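Long-range contact in uncharacterized protein (Legionella pneumophila subsp. pneumophila, PDB 4WRP), which is of unknown function but is probably an effector, the chain being the all-helical C-terminal domain of a protein that also carries a RavJ-type peptidase family region: residues W13-H26 with V44-K58. Sequence-based numbering, arbitrary orientation.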
loop_
_atom_site.group_PDB
_atom_site.type_symbol
_atom_site.label_atom_id
_atom_site.label_comp_id
_atom_site.label_asym_id
_atom_site.label_seq_id
_atom_site.Cartn_x
_atom_site.Cartn_y
_atom_site.Cartn_z
ATOM N N TRP A 13 0.034 3.964 -6.945
ATOM C CA TRP A 13 -0.038 4.416 -5.573
ATOM C C TRP A 13 1.338 4.838 -5.040
ATOM O O TRP A 13 1.467 5.841 -4.303
ATOM C CB TRP A 13 -0.646 3.352 -4.682
ATOM C CG TRP A 13 -0.795 3.775 -3.285
ATOM C CD1 TRP A 13 -1.922 4.287 -2.686
ATOM C CD2 TRP A 13 0.202 3.685 -2.244
ATOM N NE1 TRP A 13 -1.669 4.543 -1.368
ATOM C CE2 TRP A 13 -0.379 4.187 -1.072
ATOM C CE3 TRP A 13 1.528 3.231 -2.206
ATOM C CZ2 TRP A 13 0.315 4.267 0.119
ATOM C CZ3 TRP A 13 2.216 3.317 -1.013
ATOM C CH2 TRP A 13 1.616 3.820 0.126
ATOM N N ARG A 14 2.366 4.074 -5.399
ATOM C CA ARG A 14 3.714 4.363 -4.948
ATOM C C ARG A 14 4.191 5.739 -5.445
ATOM O O ARG A 14 4.822 6.486 -4.705
ATOM C CB ARG A 14 4.676 3.279 -5.433
ATOM C CG ARG A 14 4.812 2.065 -4.521
ATOM C CD ARG A 14 6.182 1.410 -4.706
ATOM N NE ARG A 14 6.604 1.564 -6.073
ATOM C CZ ARG A 14 7.860 1.737 -6.490
ATOM N NH1 ARG A 14 8.888 1.727 -5.649
ATOM N NH2 ARG A 14 8.069 1.900 -7.782
ATOM N N ASN A 15 3.911 6.040 -6.709
ATOM C CA ASN A 15 4.293 7.299 -7.310
ATOM C C ASN A 15 3.596 8.462 -6.642
ATOM O O ASN A 15 4.237 9.477 -6.352
ATOM C CB ASN A 15 4.045 7.263 -8.813
ATOM C CG ASN A 15 4.755 6.095 -9.482
ATOM O OD1 ASN A 15 4.228 5.467 -10.422
ATOM N ND2 ASN A 15 5.945 5.759 -8.974
ATOM N N ALA A 16 2.323 8.271 -6.286
ATOM C CA ALA A 16 1.562 9.273 -5.536
ATOM C C ALA A 16 2.191 9.473 -4.153
ATOM O O ALA A 16 2.383 10.582 -3.673
ATOM C CB ALA A 16 0.076 8.860 -5.403
ATOM N N PHE A 17 2.472 8.369 -3.503
ATOM C CA PHE A 17 2.888 8.403 -2.152
ATOM C C PHE A 17 4.205 9.114 -2.060
ATOM O O PHE A 17 4.386 9.932 -1.128
ATOM C CB PHE A 17 3.020 6.986 -1.576
ATOM C CG PHE A 17 3.604 6.944 -0.224
ATOM C CD1 PHE A 17 2.850 7.355 0.889
ATOM C CD2 PHE A 17 4.888 6.453 -0.030
ATOM C CE1 PHE A 17 3.389 7.317 2.154
ATOM C CE2 PHE A 17 5.414 6.421 1.232
ATOM C CZ PHE A 17 4.679 6.863 2.319
ATOM N N GLN A 18 5.148 8.816 -2.953
ATOM C CA GLN A 18 6.415 9.531 -2.858
ATOM C C GLN A 18 6.260 11.022 -3.145
ATOM O O GLN A 18 6.969 11.852 -2.553
ATOM C CB GLN A 18 7.532 8.918 -3.719
ATOM C CG GLN A 18 7.326 8.962 -5.204
ATOM C CD GLN A 18 7.750 10.254 -5.831
ATOM O OE1 GLN A 18 8.598 10.973 -5.313
ATOM N NE2 GLN A 18 7.122 10.582 -6.942
ATOM N N GLU A 19 5.339 11.378 -4.025
ATOM C CA GLU A 19 5.118 12.788 -4.309
ATOM C C GLU A 19 4.583 13.426 -3.050
ATOM O O GLU A 19 5.084 14.453 -2.609
ATOM C CB GLU A 19 4.164 13.030 -5.486
ATOM C CG GLU A 19 3.848 14.530 -5.643
ATOM C CD GLU A 19 3.122 14.910 -6.929
ATOM O OE1 GLU A 19 3.163 14.133 -7.911
ATOM O OE2 GLU A 19 2.525 16.023 -6.972
ATOM N N ILE A 20 3.614 12.792 -2.419
ATOM C CA ILE A 20 3.099 13.319 -1.146
ATOM C C ILE A 20 4.176 13.466 -0.066
ATOM O O ILE A 20 4.274 14.516 0.552
ATOM C CB ILE A 20 1.899 12.482 -0.601
ATOM C CG1 ILE A 20 0.696 12.660 -1.527
ATOM C CG2 ILE A 20 1.485 12.998 0.750
ATOM C CD1 ILE A 20 -0.343 11.555 -1.443
HETATM N N MSE A 21 4.999 12.438 0.171
HETATM C CA MSE A 21 5.956 12.511 1.249
HETATM C C MSE A 21 7.056 13.536 0.959
HETATM O O MSE A 21 7.643 14.016 1.887
HETATM C CB MSE A 21 6.653 11.180 1.531
HETATM C CG MSE A 21 5.678 10.093 1.965
HETATM SE SE MSE A 21 4.414 10.721 3.316
HETATM C CE MSE A 21 5.537 11.574 4.665
ATOM N N ASN A 22 7.339 13.827 -0.303
ATOM C CA ASN A 22 8.286 14.846 -0.663
ATOM C C ASN A 22 7.694 16.266 -0.654
ATOM O O ASN A 22 8.354 17.190 -1.045
ATOM C CB ASN A 22 8.846 14.580 -2.066
ATOM C CG ASN A 22 9.896 13.510 -2.064
ATOM O OD1 ASN A 22 10.784 13.506 -1.232
ATOM N ND2 ASN A 22 9.790 12.592 -2.993
ATOM N N ASP A 23 6.431 16.417 -0.266
ATOM C CA ASP A 23 5.824 17.724 -0.146
ATOM C C ASP A 23 6.596 18.569 0.878
ATOM O O ASP A 23 6.832 18.133 2.011
ATOM C CB ASP A 23 4.346 17.603 0.258
ATOM C CG ASP A 23 3.576 18.915 0.103
ATOM O OD1 ASP A 23 3.975 19.960 0.630
ATOM O OD2 ASP A 23 2.567 18.908 -0.600
ATOM N N PRO A 24 6.967 19.800 0.483
ATOM C CA PRO A 24 7.684 20.676 1.387
ATOM C C PRO A 24 6.893 21.000 2.677
ATOM O O PRO A 24 7.485 21.241 3.739
ATOM C CB PRO A 24 7.922 21.929 0.549
ATOM C CG PRO A 24 6.865 21.903 -0.504
ATOM C CD PRO A 24 6.591 20.456 -0.773
ATOM N N ARG A 25 5.569 20.935 2.615
ATOM C CA ARG A 25 4.760 21.173 3.826
ATOM C C ARG A 25 4.996 20.195 4.966
ATOM O O ARG A 25 4.503 20.438 6.060
ATOM C CB ARG A 25 3.265 21.221 3.483
ATOM C CG ARG A 25 2.961 22.463 2.689
ATOM C CD ARG A 25 1.565 22.514 2.130
ATOM N NE ARG A 25 1.428 23.765 1.392
ATOM C CZ ARG A 25 1.300 24.975 1.947
ATOM N NH1 ARG A 25 1.264 25.121 3.272
ATOM N NH2 ARG A 25 1.208 26.056 1.172
ATOM N N HIS A 26 5.721 19.092 4.739
ATOM C CA HIS A 26 5.992 18.196 5.846
ATOM C C HIS A 26 7.097 18.711 6.742
ATOM O O HIS A 26 7.209 18.251 7.880
ATOM C CB HIS A 26 6.381 16.815 5.367
ATOM C CG HIS A 26 5.260 16.059 4.748
ATOM N ND1 HIS A 26 4.172 15.604 5.470
ATOM C CD2 HIS A 26 5.059 15.667 3.471
ATOM C CE1 HIS A 26 3.356 14.961 4.658
ATOM N NE2 HIS A 26 3.876 14.983 3.441
ATOM N N VAL A 44 -0.234 10.332 6.657
ATOM C CA VAL A 44 -0.589 10.263 5.267
ATOM C C VAL A 44 -1.286 8.943 4.921
ATOM O O VAL A 44 -2.249 8.918 4.146
ATOM C CB VAL A 44 0.680 10.463 4.421
ATOM C CG1 VAL A 44 0.451 10.095 2.975
ATOM C CG2 VAL A 44 1.132 11.919 4.588
ATOM N N LEU A 45 -0.779 7.843 5.441
ATOM C CA LEU A 45 -1.442 6.543 5.218
ATOM C C LEU A 45 -2.819 6.521 5.847
ATOM O O LEU A 45 -3.764 6.006 5.264
ATOM C CB LEU A 45 -0.590 5.397 5.784
ATOM C CG LEU A 45 0.800 5.205 5.229
ATOM C CD1 LEU A 45 1.400 4.014 6.012
ATOM C CD2 LEU A 45 0.793 4.938 3.748
ATOM N N ASP A 46 -2.951 7.071 7.040
ATOM C CA ASP A 46 -4.279 7.070 7.670
ATOM C C ASP A 46 -5.267 7.874 6.828
ATOM O O ASP A 46 -6.361 7.442 6.590
ATOM C CB ASP A 46 -4.176 7.609 9.088
ATOM C CG ASP A 46 -5.447 7.329 9.920
ATOM O OD1 ASP A 46 -6.114 6.273 9.784
ATOM O OD2 ASP A 46 -5.769 8.189 10.734
ATOM N N ASP A 47 -4.838 9.034 6.337
ATOM C CA ASP A 47 -5.673 9.858 5.476
ATOM C C ASP A 47 -6.100 9.056 4.246
ATOM O O ASP A 47 -7.274 9.077 3.856
ATOM C CB ASP A 47 -4.960 11.173 5.114
ATOM C CG ASP A 47 -5.784 12.045 4.200
ATOM O OD1 ASP A 47 -6.949 12.312 4.587
ATOM O OD2 ASP A 47 -5.273 12.437 3.101
ATOM N N TYR A 48 -5.187 8.270 3.693
ATOM C CA TYR A 48 -5.503 7.393 2.555
ATOM C C TYR A 48 -6.624 6.408 2.853
ATOM O O TYR A 48 -7.466 6.184 2.016
ATOM C CB TYR A 48 -4.266 6.632 2.096
ATOM C CG TYR A 48 -4.456 5.613 1.015
ATOM C CD1 TYR A 48 -4.780 5.985 -0.287
ATOM C CD2 TYR A 48 -4.305 4.265 1.292
ATOM C CE1 TYR A 48 -4.922 5.060 -1.295
ATOM C CE2 TYR A 48 -4.481 3.313 0.305
ATOM C CZ TYR A 48 -4.763 3.716 -0.994
ATOM O OH TYR A 48 -4.923 2.759 -1.964
ATOM N N THR A 49 -6.626 5.834 4.047
ATOM C CA THR A 49 -7.632 4.824 4.393
ATOM C C THR A 49 -8.971 5.470 4.757
ATOM O O THR A 49 -9.916 4.765 4.983
ATOM C CB THR A 49 -7.170 3.981 5.569
ATOM O OG1 THR A 49 -7.070 4.833 6.712
ATOM C CG2 THR A 49 -5.791 3.317 5.285
ATOM N N LYS A 50 -9.037 6.801 4.830
ATOM C CA LYS A 50 -10.238 7.500 5.198
ATOM C C LYS A 50 -10.742 8.301 4.011
ATOM O O LYS A 50 -11.419 9.263 4.191
ATOM C CB LYS A 50 -9.963 8.449 6.367
ATOM C CG LYS A 50 -9.648 7.761 7.681
ATOM C CD LYS A 50 -9.199 8.766 8.724
ATOM C CE LYS A 50 -9.406 8.265 10.152
ATOM N NZ LYS A 50 -8.617 7.066 10.589
ATOM N N GLY A 51 -10.355 7.944 2.796
ATOM C CA GLY A 51 -10.866 8.641 1.614
ATOM C C GLY A 51 -9.941 9.669 1.006
ATOM O O GLY A 51 -10.255 10.190 -0.060
ATOM N N GLY A 52 -8.831 9.989 1.673
ATOM C CA GLY A 52 -7.792 10.804 1.057
ATOM C C GLY A 52 -8.061 12.300 0.969
ATOM O O GLY A 52 -7.427 13.024 0.182
ATOM N N ASN A 53 -8.935 12.792 1.828
ATOM C CA ASN A 53 -9.354 14.174 1.739
ATOM C C ASN A 53 -8.354 15.190 2.160
ATOM O O ASN A 53 -8.477 16.317 1.754
ATOM C CB ASN A 53 -10.642 14.379 2.516
ATOM C CG ASN A 53 -11.732 13.470 2.011
ATOM O OD1 ASN A 53 -12.133 13.561 0.863
ATOM N ND2 ASN A 53 -12.122 12.512 2.823
ATOM N N THR A 54 -7.374 14.844 2.986
ATOM C CA THR A 54 -6.378 15.843 3.378
ATOM C C THR A 54 -5.165 15.886 2.468
ATOM O O THR A 54 -4.757 16.956 2.082
ATOM C CB THR A 54 -5.897 15.678 4.824
ATOM O OG1 THR A 54 -7.030 15.631 5.689
ATOM C CG2 THR A 54 -5.046 16.868 5.243
ATOM N N TRP A 55 -4.567 14.748 2.143
ATOM C CA TRP A 55 -3.265 14.734 1.458
ATOM C C TRP A 55 -3.317 14.185 0.054
ATOM O O TRP A 55 -2.389 14.376 -0.707
ATOM C CB TRP A 55 -2.280 13.885 2.271
ATOM C CG TRP A 55 -1.792 14.542 3.503
ATOM C CD1 TRP A 55 -2.221 14.337 4.803
ATOM C CD2 TRP A 55 -0.764 15.529 3.567
ATOM N NE1 TRP A 55 -1.499 15.150 5.661
ATOM C CE2 TRP A 55 -0.613 15.896 4.924
ATOM C CE3 TRP A 55 0.031 16.157 2.599
ATOM C CZ2 TRP A 55 0.300 16.862 5.332
ATOM C CZ3 TRP A 55 0.965 17.108 3.015
ATOM C CH2 TRP A 55 1.085 17.452 4.359
ATOM N N TRP A 56 -4.396 13.481 -0.285
ATOM C CA TRP A 56 -4.493 12.735 -1.544
ATOM C C TRP A 56 -5.468 13.324 -2.572
ATOM O O TRP A 56 -5.819 12.630 -3.535
ATOM C CB TRP A 56 -4.943 11.303 -1.244
ATOM C CG TRP A 56 -3.977 10.522 -0.453
ATOM C CD1 TRP A 56 -3.797 10.588 0.876
ATOM C CD2 TRP A 56 -3.006 9.591 -0.946
ATOM N NE1 TRP A 56 -2.828 9.743 1.264
ATOM C CE2 TRP A 56 -2.309 9.116 0.166
ATOM C CE3 TRP A 56 -2.674 9.110 -2.216
ATOM C CZ2 TRP A 56 -1.283 8.160 0.068
ATOM C CZ3 TRP A 56 -1.668 8.145 -2.319
ATOM C CH2 TRP A 56 -0.983 7.692 -1.184
ATOM N N ALA A 57 -5.906 14.580 -2.403
ATOM C CA ALA A 57 -6.925 15.158 -3.314
ATOM C C ALA A 57 -6.444 15.191 -4.765
ATOM O O ALA A 57 -7.195 14.861 -5.681
ATOM C CB ALA A 57 -7.332 16.543 -2.857
ATOM N N LYS A 58 -5.179 15.539 -4.982
ATOM C CA LYS A 58 -4.609 15.557 -6.328
ATOM C C LYS A 58 -4.764 14.204 -7.049
ATOM O O LYS A 58 -4.809 14.146 -8.273
ATOM C CB LYS A 58 -3.115 15.953 -6.256
ATOM C CG LYS A 58 -2.359 15.768 -7.568
ATOM C CD LYS A 58 -0.982 16.416 -7.556
ATOM C CE LYS A 58 -0.247 16.112 -8.864
ATOM N NZ LYS A 58 0.832 17.113 -9.117
#
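An aromatic cluster of W13, Y48 and W56 joins helix 6-21 to helix 34-49 and the loop that follows it. The W13 indole enters edge first: its NE1 stands over the centre of the Y48 ring, 3.2 Å from Y48 CZ, in an edge-to-face pair with the planes at 66°. W56 CH2 approaches the W13 indole obliquely, 3.2 Å from W13 NE1, and these two rings, though nearly parallel, are slid so far apart that they barely overlap. I20 CD1 sits over one face of the W56 indole in a CH-pi contact, 3.4 Å from the centroid of its six-membered ring, while Y48 CD1 covers the opposite face. The indole is also held in rotation, because W56 NE1 donates to V44 O (3.1 Å), above the carbonyl plane; Y48 N reaches the same oxygen from the other face. In this all-helical DUF5617 domain, L97 of helix 90-98 adds to the core beside W13, F17 and L45, and the Y48 hydroxyl hydrogen-bonds to Y9 and H71. Farther along, H26 CE1 lies 3.4 Å from W55 CH2 in an offset stack with the planes at 15°, and H26 NE2 bonds weakly to I20 O, in the imidazole plane at its edge. V44 CG1 meets I20 CG2; V44 CG2 touches H26 CE1 and lies 3.7 Å from M21 SE, which bends at chi2 (-46°) and chi3 bring there although the M21 side chain starts out pointing away. At the more exposed margin, the extended K58 places NZ 2.9 Å from E19 OE2, a salt bridge on the carboxylate's syn lone pair.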